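Local atomic coordinates of TRAS1 ORF2p (Bombyx mori, PDB entry 1WDU), a protein that serves as the endonuclease part of a telomere-specific non-LTR retrotransposon, probably nicking the target DNA so that the element can insert. Residues K45-L50 with V87-L92; I95-L100 with R142-K147; L181-L186 with V209-E214. The protein carries 1 engineered substitution. One frame throughout, in Å; residues are numbered along the deposited sequence.

Contact 1: K45-L50 with V87-L92; sequences KAAIAL and VFDHDL
Ile48 faces Val87 as an antiparallel non-hydrogen-bonded pair with CA atoms 4.8 Å apart, and just beyond it the 87-92 chain leaves the sheet as a loop. There Ala47 O accepts from Phe88 N at 2.9 Å, with the donor 39° above the carbonyl plane, and more weakly from Asp89 N; the CA-H of Val87 also approaches it. On the face carrying Ile48 and Val87, the two side chains lie side by side, Ile48 CD1 being 3.8 Å from Val87 CG2, while Leu92 crosses the isoleucine at about a right angle and brings its CD2 to 4.0 Å from the same CD1. The Phe88 ring turns to Ala49 instead, meeting it with its edge, in plane, CE1 lying 3.4 Å from the alanine CB, and also packs on Leu37 and Ala41 of helix 31-44. Asp89, with CG anti to the backbone N (chi1 -177°), turns its carboxylate back into its own loop, where OD2 accepts from Asp91 N at 3.0 Å and from Leu92 N at 3.1 Å. An Asx turn at Asp89 thus shapes the loop that follows once strand 83-87 has parted from its antiparallel neighbour 48-52 in the DNase I-like alpha/beta sandwich.

Contact 2: I95-L100 with R142-K147; sequences IQYPQL and RKMGPK
Two bends in the Met144 side chain, chi2 59° and chi3 -113°, carry its sulfur and methyl to Tyr97, whose CG stands anti to its own carbonyl carbon and beside the backbone N. The two side chains cross at about a right angle. Met144 SD sits over one face of the phenol ring, 4.2 Å from the centroid of Tyr97 and only 15° off the ring normal, with an offset toward the rim: a Met-aromatic contact. The methyl extends toward the hydroxyl end, so that Met144 CE lies 3.7 Å from Tyr97 OH and 3.9 Å from Tyr97 CZ. Leu100 reaches the same thioether obliquely, its CD1 being 3.8 Å from Met144 SD, and so the sulfur touches both an aromatic face and a branched aliphatic tip. The other methyl of the leucine, CD2, meets the aliphatic part of Lys143 at CD, 3.9 Å away; that lysine is extended beyond CG and ends with its ammonium near Gln99 CB. No hydrogen bond joins the two segments, which makes this an instructive case of two loops that meet through van der Waals and sulfur-aromatic contacts. The turn of 95-100 is closed internally, by Leu100 N on Tyr97 O. Tyr97 and Leu100 both rest on Val107 of strand 105-111, Arg139 NH1 of helix 131-142 is hydrogen-bonded to Gln99 O, and 142-147 links that helix to strand 149-154.

Contact 3: L181-L186 with V209-E214; sequences LGLHIL and VTFCTE
Cys212 O is held by one strong, nearly straight hydrogen bond from His184 N, 2.7 Å long with an angle of 171° at the hydrogen and lying in the carbonyl plane, and is touched in addition by the CA-H of Leu183. The return bond, Cys212 N to His184 O at 3.0 Å, comes from above the carbonyl plane and completes the antiparallel hydrogen-bonded pair of His184 with Cys212. Two residues further on, Leu186 N donates in plane to Thr210 O at 2.8 Å, and Ile185 and Phe211 between them form the non-hydrogen-bonded pair. Short though the pairing is, three backbone bonds fix its register.

The side chains divide between the two faces. Beside Phe211, whose CG occupies the crowded position between backbone N and carbonyl carbon (chi1 48°), Leu183 crosses obliquely and sets its CD1 3.6 Å from Phe211 CE1. On the face of Cys212, Leu186 uses one methyl twice, its CD1 lying 3.5 Å from Thr210 CG2 and 3.8 Å from Cys212 SG. His184 leaves the pairing toward Glu214, which folds back at chi2 so that OE1 stands over one face of the imidazole, 2.8 Å from His184 NE2. Because Glu214 OE1 stands over the ring and not in its plane, the angle is poor for a hydrogen bond; ring and carboxylate planes are 68° apart. The nearby negative charge may nonetheless favour a protonated imidazole.

Phe211 stacks on Phe151 of strand 149-154, to which strand 204-212 is also bonded through its backbone. Thr210 OG1 is hydrogen-bonded to Gln24 OE1 of strand 20-26. Leu183 and Ile185 pack against Leu178 of helix 169-181, Leu183 also touches Ile137 of helix 131-142, and Leu186 reaches Ile220 and Trp223 of strand 220-225.

Overall arrangement
The three contacts follow one another along the chain and span the two sheets of the four-layered sandwich. Contact 1 belongs to the sheet of strands 20-26, 48-52 and 83-87, and its loop 87-92 runs on into strand 93-96, the start of contact 2, in the sheet that also holds 149-154 and 204-212; the two centres are about 20 Å apart. Contacts 2 and 3, about 16 Å between centres, both reach that second sheet and touch where Pro146 O lies 3.4 Å from Thr213 CG2. Helix 131-142 borders both. Contacts 1 and 3, about 22 Å between centres, do not touch. Contacts between parts distant in sequence thus join loops and strands of both sheets.

Contact 1: K45-L50 with V87-L92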
# COMPACT_ATOMS: atom_id res chain seq x y z
N LYS A 45 -7.32 8.44 -13.55
CA LYS A 45 -8.64 8.48 -12.95
C LYS A 45 -8.69 7.42 -11.86
O LYS A 45 -9.58 6.56 -11.83
CB LYS A 45 -9.73 8.25 -14.01
CG LYS A 45 -10.09 9.51 -14.80
CD LYS A 45 -10.99 9.21 -16.00
CE LYS A 45 -10.24 8.43 -17.08
NZ LYS A 45 -11.09 8.18 -18.29
N ALA A 46 -7.70 7.49 -10.96
CA ALA A 46 -7.59 6.55 -9.86
C ALA A 46 -8.56 6.93 -8.74
O ALA A 46 -8.88 8.10 -8.55
CB ALA A 46 -6.17 6.54 -9.33
N ALA A 47 -9.03 5.93 -8.01
CA ALA A 47 -9.94 6.19 -6.90
C ALA A 47 -9.18 6.21 -5.59
O ALA A 47 -9.53 6.95 -4.68
CB ALA A 47 -11.01 5.10 -6.85
N ILE A 48 -8.11 5.42 -5.52
CA ILE A 48 -7.30 5.29 -4.31
C ILE A 48 -5.79 5.34 -4.52
O ILE A 48 -5.26 4.96 -5.57
CB ILE A 48 -7.60 3.93 -3.60
CG1 ILE A 48 -9.10 3.79 -3.31
CG2 ILE A 48 -6.77 3.81 -2.32
CD1 ILE A 48 -9.59 4.65 -2.17
N ALA A 49 -5.09 5.80 -3.49
CA ALA A 49 -3.64 5.82 -3.52
C ALA A 49 -3.16 5.33 -2.14
O ALA A 49 -3.59 5.86 -1.11
CB ALA A 49 -3.12 7.22 -3.80
N LEU A 50 -2.33 4.30 -2.14
CA LEU A 50 -1.75 3.75 -0.91
C LEU A 50 -0.34 4.33 -0.89
O LEU A 50 0.55 3.87 -1.62
CB LEU A 50 -1.73 2.22 -0.95
CG LEU A 50 -3.10 1.55 -1.19
CD1 LEU A 50 -2.91 0.05 -1.27
CD2 LEU A 50 -4.08 1.90 -0.09
N VAL A 87 -7.96 9.25 -0.95
CA VAL A 87 -9.16 8.85 -1.64
C VAL A 87 -9.54 9.98 -2.59
O VAL A 87 -9.93 11.06 -2.15
CB VAL A 87 -10.32 8.58 -0.66
CG1 VAL A 87 -11.56 8.14 -1.43
CG2 VAL A 87 -9.91 7.51 0.36
N PHE A 88 -9.39 9.74 -3.89
CA PHE A 88 -9.71 10.75 -4.90
C PHE A 88 -11.18 10.68 -5.31
O PHE A 88 -11.74 11.65 -5.83
CB PHE A 88 -8.81 10.59 -6.13
CG PHE A 88 -7.34 10.62 -5.81
CD1 PHE A 88 -6.66 9.44 -5.48
CD2 PHE A 88 -6.66 11.82 -5.77
CE1 PHE A 88 -5.31 9.47 -5.12
CE2 PHE A 88 -5.31 11.87 -5.41
CZ PHE A 88 -4.64 10.69 -5.08
N ASP A 89 -11.80 9.52 -5.09
CA ASP A 89 -13.20 9.34 -5.44
C ASP A 89 -14.03 10.08 -4.40
O ASP A 89 -14.13 9.66 -3.24
CB ASP A 89 -13.55 7.85 -5.47
CG ASP A 89 -14.98 7.59 -5.91
OD1 ASP A 89 -15.22 6.56 -6.57
OD2 ASP A 89 -15.86 8.41 -5.59
N HIS A 90 -14.63 11.19 -4.82
CA HIS A 90 -15.44 12.06 -3.97
C HIS A 90 -16.67 11.44 -3.30
O HIS A 90 -17.03 11.83 -2.19
CB HIS A 90 -15.86 13.30 -4.78
CG HIS A 90 -16.61 14.33 -3.99
ND1 HIS A 90 -17.89 14.11 -3.51
CD2 HIS A 90 -16.26 15.57 -3.58
CE1 HIS A 90 -18.30 15.18 -2.85
NE2 HIS A 90 -17.33 16.08 -2.88
N ASP A 91 -17.30 10.46 -3.96
CA ASP A 91 -18.51 9.86 -3.40
C ASP A 91 -18.33 8.54 -2.67
O ASP A 91 -19.25 8.08 -1.99
CB ASP A 91 -19.56 9.68 -4.50
CG ASP A 91 -20.07 11.00 -5.05
OD1 ASP A 91 -20.43 11.88 -4.25
OD2 ASP A 91 -20.11 11.15 -6.29
N LEU A 92 -17.16 7.94 -2.80
CA LEU A 92 -16.88 6.67 -2.13
C LEU A 92 -17.05 6.77 -0.61
O LEU A 92 -16.53 7.69 0.03
CB LEU A 92 -15.45 6.24 -2.46
CG LEU A 92 -14.99 4.87 -1.94
CD1 LEU A 92 -15.97 3.79 -2.42
CD2 LEU A 92 -13.58 4.60 -2.45

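Contact 2: I95-L100 with R142-K147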
# COMPACT_ATOMS: atom_id res chain seq x y z
N ILE A 95 -14.58 4.83 5.98
CA ILE A 95 -14.66 4.64 7.42
C ILE A 95 -13.26 4.54 8.00
O ILE A 95 -12.43 3.77 7.50
CB ILE A 95 -15.49 3.39 7.79
CG1 ILE A 95 -15.15 2.96 9.22
CG2 ILE A 95 -15.23 2.27 6.80
CD1 ILE A 95 -16.03 1.86 9.74
N GLN A 96 -13.00 5.31 9.04
CA GLN A 96 -11.69 5.33 9.69
C GLN A 96 -11.60 4.38 10.88
O GLN A 96 -12.57 4.16 11.59
CB GLN A 96 -11.34 6.74 10.19
CG GLN A 96 -11.46 7.85 9.16
CD GLN A 96 -11.06 9.19 9.75
OE1 GLN A 96 -9.90 9.38 10.12
NE2 GLN A 96 -12.00 10.11 9.83
N TYR A 97 -10.40 3.85 11.10
CA TYR A 97 -10.17 2.96 12.23
C TYR A 97 -8.99 3.46 13.06
O TYR A 97 -7.89 2.92 12.98
CB TYR A 97 -9.92 1.54 11.74
CG TYR A 97 -11.09 0.96 10.99
CD1 TYR A 97 -11.09 0.92 9.59
CD2 TYR A 97 -12.21 0.47 11.67
CE1 TYR A 97 -12.19 0.40 8.89
CE2 TYR A 97 -13.30 -0.04 10.99
CZ TYR A 97 -13.29 -0.08 9.60
OH TYR A 97 -14.36 -0.62 8.92
N PRO A 98 -9.22 4.51 13.86
CA PRO A 98 -8.18 5.10 14.72
C PRO A 98 -7.47 4.06 15.58
O PRO A 98 -6.27 4.15 15.81
CB PRO A 98 -8.97 6.11 15.57
CG PRO A 98 -10.11 6.50 14.67
CD PRO A 98 -10.52 5.19 14.06
N GLN A 99 -8.21 3.06 16.05
CA GLN A 99 -7.63 2.01 16.88
C GLN A 99 -6.59 1.16 16.16
O GLN A 99 -5.68 0.61 16.79
CB GLN A 99 -8.73 1.08 17.42
CG GLN A 99 -9.66 1.74 18.41
CD GLN A 99 -8.94 2.25 19.65
OE1 GLN A 99 -8.40 1.46 20.44
NE2 GLN A 99 -8.91 3.57 19.82
N LEU A 100 -6.72 1.04 14.84
CA LEU A 100 -5.79 0.22 14.08
C LEU A 100 -4.63 0.98 13.48
O LEU A 100 -3.60 0.40 13.15
CB LEU A 100 -6.55 -0.51 12.97
CG LEU A 100 -7.70 -1.38 13.46
CD1 LEU A 100 -8.48 -1.92 12.28
CD2 LEU A 100 -7.16 -2.50 14.34
N ARG A 142 -7.04 -9.92 12.62
CA ARG A 142 -8.00 -10.53 13.54
C ARG A 142 -9.12 -9.58 13.97
O ARG A 142 -10.29 -9.95 13.97
CB ARG A 142 -7.29 -11.07 14.80
CG ARG A 142 -6.86 -10.02 15.81
CD ARG A 142 -6.40 -10.67 17.11
NE ARG A 142 -6.89 -9.96 18.29
CZ ARG A 142 -6.49 -8.75 18.68
NH1 ARG A 142 -5.57 -8.10 17.99
NH2 ARG A 142 -7.03 -8.18 19.75
N LYS A 143 -8.74 -8.36 14.32
CA LYS A 143 -9.69 -7.36 14.77
C LYS A 143 -10.45 -6.73 13.61
O LYS A 143 -11.17 -5.75 13.78
CB LYS A 143 -8.94 -6.28 15.56
CG LYS A 143 -9.81 -5.26 16.26
CD LYS A 143 -8.98 -4.43 17.23
CE LYS A 143 -9.87 -3.53 18.07
NZ LYS A 143 -9.10 -2.80 19.12
N MET A 144 -10.30 -7.31 12.42
CA MET A 144 -10.97 -6.75 11.24
C MET A 144 -11.55 -7.81 10.31
O MET A 144 -11.91 -7.51 9.17
CB MET A 144 -9.97 -5.88 10.47
CG MET A 144 -10.58 -4.76 9.68
SD MET A 144 -11.50 -3.64 10.74
CE MET A 144 -13.18 -3.96 10.13
N GLY A 145 -11.65 -9.05 10.79
CA GLY A 145 -12.20 -10.12 9.98
C GLY A 145 -11.17 -10.70 9.02
O GLY A 145 -10.22 -10.02 8.65
N PRO A 146 -11.35 -11.97 8.60
CA PRO A 146 -10.45 -12.67 7.68
C PRO A 146 -10.81 -12.50 6.20
O PRO A 146 -10.39 -13.30 5.36
CB PRO A 146 -10.59 -14.12 8.12
CG PRO A 146 -12.06 -14.19 8.41
CD PRO A 146 -12.31 -12.91 9.20
N LYS A 147 -11.60 -11.48 5.89
CA LYS A 147 -12.00 -11.23 4.51
C LYS A 147 -11.96 -9.74 4.15
O LYS A 147 -11.92 -8.88 5.03
CB LYS A 147 -13.43 -11.74 4.27
CG LYS A 147 -13.58 -13.25 4.31
CD LYS A 147 -15.02 -13.67 4.00
CE LYS A 147 -16.00 -13.14 5.05
NZ LYS A 147 -17.41 -13.56 4.79

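Contact 3: L181-L186 with V209-E214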
# COMPACT_ATOMS: atom_id res chain seq x y z
N LEU A 181 -1.81 -15.89 8.25
CA LEU A 181 -3.03 -15.12 8.04
C LEU A 181 -3.79 -15.45 6.76
O LEU A 181 -4.89 -14.94 6.54
CB LEU A 181 -2.71 -13.63 8.07
CG LEU A 181 -1.84 -13.17 9.25
CD1 LEU A 181 -1.69 -11.66 9.20
CD2 LEU A 181 -2.46 -13.60 10.56
N GLY A 182 -3.23 -16.31 5.93
CA GLY A 182 -3.90 -16.65 4.69
C GLY A 182 -3.84 -15.49 3.69
O GLY A 182 -4.66 -15.42 2.77
N LEU A 183 -2.87 -14.60 3.86
CA LEU A 183 -2.70 -13.46 2.97
C LEU A 183 -1.94 -13.89 1.72
O LEU A 183 -0.96 -14.63 1.79
CB LEU A 183 -1.96 -12.33 3.71
CG LEU A 183 -2.72 -11.79 4.92
CD1 LEU A 183 -1.89 -10.75 5.66
CD2 LEU A 183 -4.04 -11.18 4.46
N HIS A 184 -2.40 -13.41 0.56
CA HIS A 184 -1.79 -13.79 -0.71
C HIS A 184 -1.15 -12.63 -1.44
O HIS A 184 -1.73 -11.56 -1.57
CB HIS A 184 -2.85 -14.45 -1.58
CG HIS A 184 -3.52 -15.62 -0.92
ND1 HIS A 184 -2.98 -16.89 -0.95
CD2 HIS A 184 -4.64 -15.69 -0.17
CE1 HIS A 184 -3.75 -17.70 -0.23
NE2 HIS A 184 -4.76 -16.99 0.25
N ILE A 185 0.06 -12.86 -1.92
CA ILE A 185 0.84 -11.87 -2.64
C ILE A 185 0.22 -11.52 -3.99
O ILE A 185 -0.22 -12.39 -4.73
CB ILE A 185 2.27 -12.37 -2.87
CG1 ILE A 185 2.95 -12.60 -1.52
CG2 ILE A 185 3.06 -11.34 -3.68
CD1 ILE A 185 4.26 -13.34 -1.60
N LEU A 186 0.20 -10.23 -4.28
CA LEU A 186 -0.36 -9.72 -5.53
C LEU A 186 0.76 -9.37 -6.51
O LEU A 186 0.54 -9.34 -7.72
CB LEU A 186 -1.23 -8.49 -5.25
CG LEU A 186 -2.62 -8.82 -4.68
CD1 LEU A 186 -3.28 -7.58 -4.08
CD2 LEU A 186 -3.47 -9.42 -5.80
N VAL A 209 5.51 -4.52 -1.28
CA VAL A 209 4.62 -5.67 -1.41
C VAL A 209 3.15 -5.27 -1.29
O VAL A 209 2.80 -4.31 -0.60
CB VAL A 209 4.92 -6.77 -0.33
CG1 VAL A 209 4.43 -8.12 -0.82
CG2 VAL A 209 6.41 -6.83 -0.03
N THR A 210 2.31 -6.03 -2.00
CA THR A 210 0.86 -5.84 -1.99
C THR A 210 0.28 -7.22 -1.76
O THR A 210 0.60 -8.16 -2.49
CB THR A 210 0.33 -5.32 -3.34
OG1 THR A 210 1.04 -4.14 -3.74
CG2 THR A 210 -1.16 -4.99 -3.23
N PHE A 211 -0.56 -7.37 -0.75
CA PHE A 211 -1.16 -8.67 -0.47
C PHE A 211 -2.57 -8.51 0.05
O PHE A 211 -2.95 -7.45 0.54
CB PHE A 211 -0.27 -9.47 0.50
CG PHE A 211 0.19 -8.69 1.71
CD1 PHE A 211 -0.56 -8.68 2.88
CD2 PHE A 211 1.40 -8.02 1.71
CE1 PHE A 211 -0.10 -8.04 4.04
CE2 PHE A 211 1.87 -7.37 2.87
CZ PHE A 211 1.11 -7.39 4.02
N CYS A 212 -3.36 -9.57 -0.08
CA CYS A 212 -4.75 -9.52 0.33
C CYS A 212 -5.29 -10.86 0.79
O CYS A 212 -4.68 -11.90 0.55
CB CYS A 212 -5.60 -9.06 -0.85
SG CYS A 212 -5.46 -10.19 -2.29
N THR A 213 -6.45 -10.83 1.42
CA THR A 213 -7.12 -12.04 1.87
C THR A 213 -7.49 -12.82 0.61
O THR A 213 -7.58 -12.25 -0.48
CB THR A 213 -8.40 -11.70 2.65
OG1 THR A 213 -9.13 -10.70 1.93
CG2 THR A 213 -8.06 -11.19 4.03
N GLU A 214 -7.70 -14.13 0.75
CA GLU A 214 -8.04 -14.99 -0.39
C GLU A 214 -9.22 -14.48 -1.22
O GLU A 214 -9.15 -14.42 -2.45
CB GLU A 214 -8.32 -16.42 0.11
CG GLU A 214 -8.79 -17.42 -0.95
CD GLU A 214 -7.69 -17.79 -1.93
OE1 GLU A 214 -6.59 -18.19 -1.48
OE2 GLU A 214 -7.94 -17.71 -3.16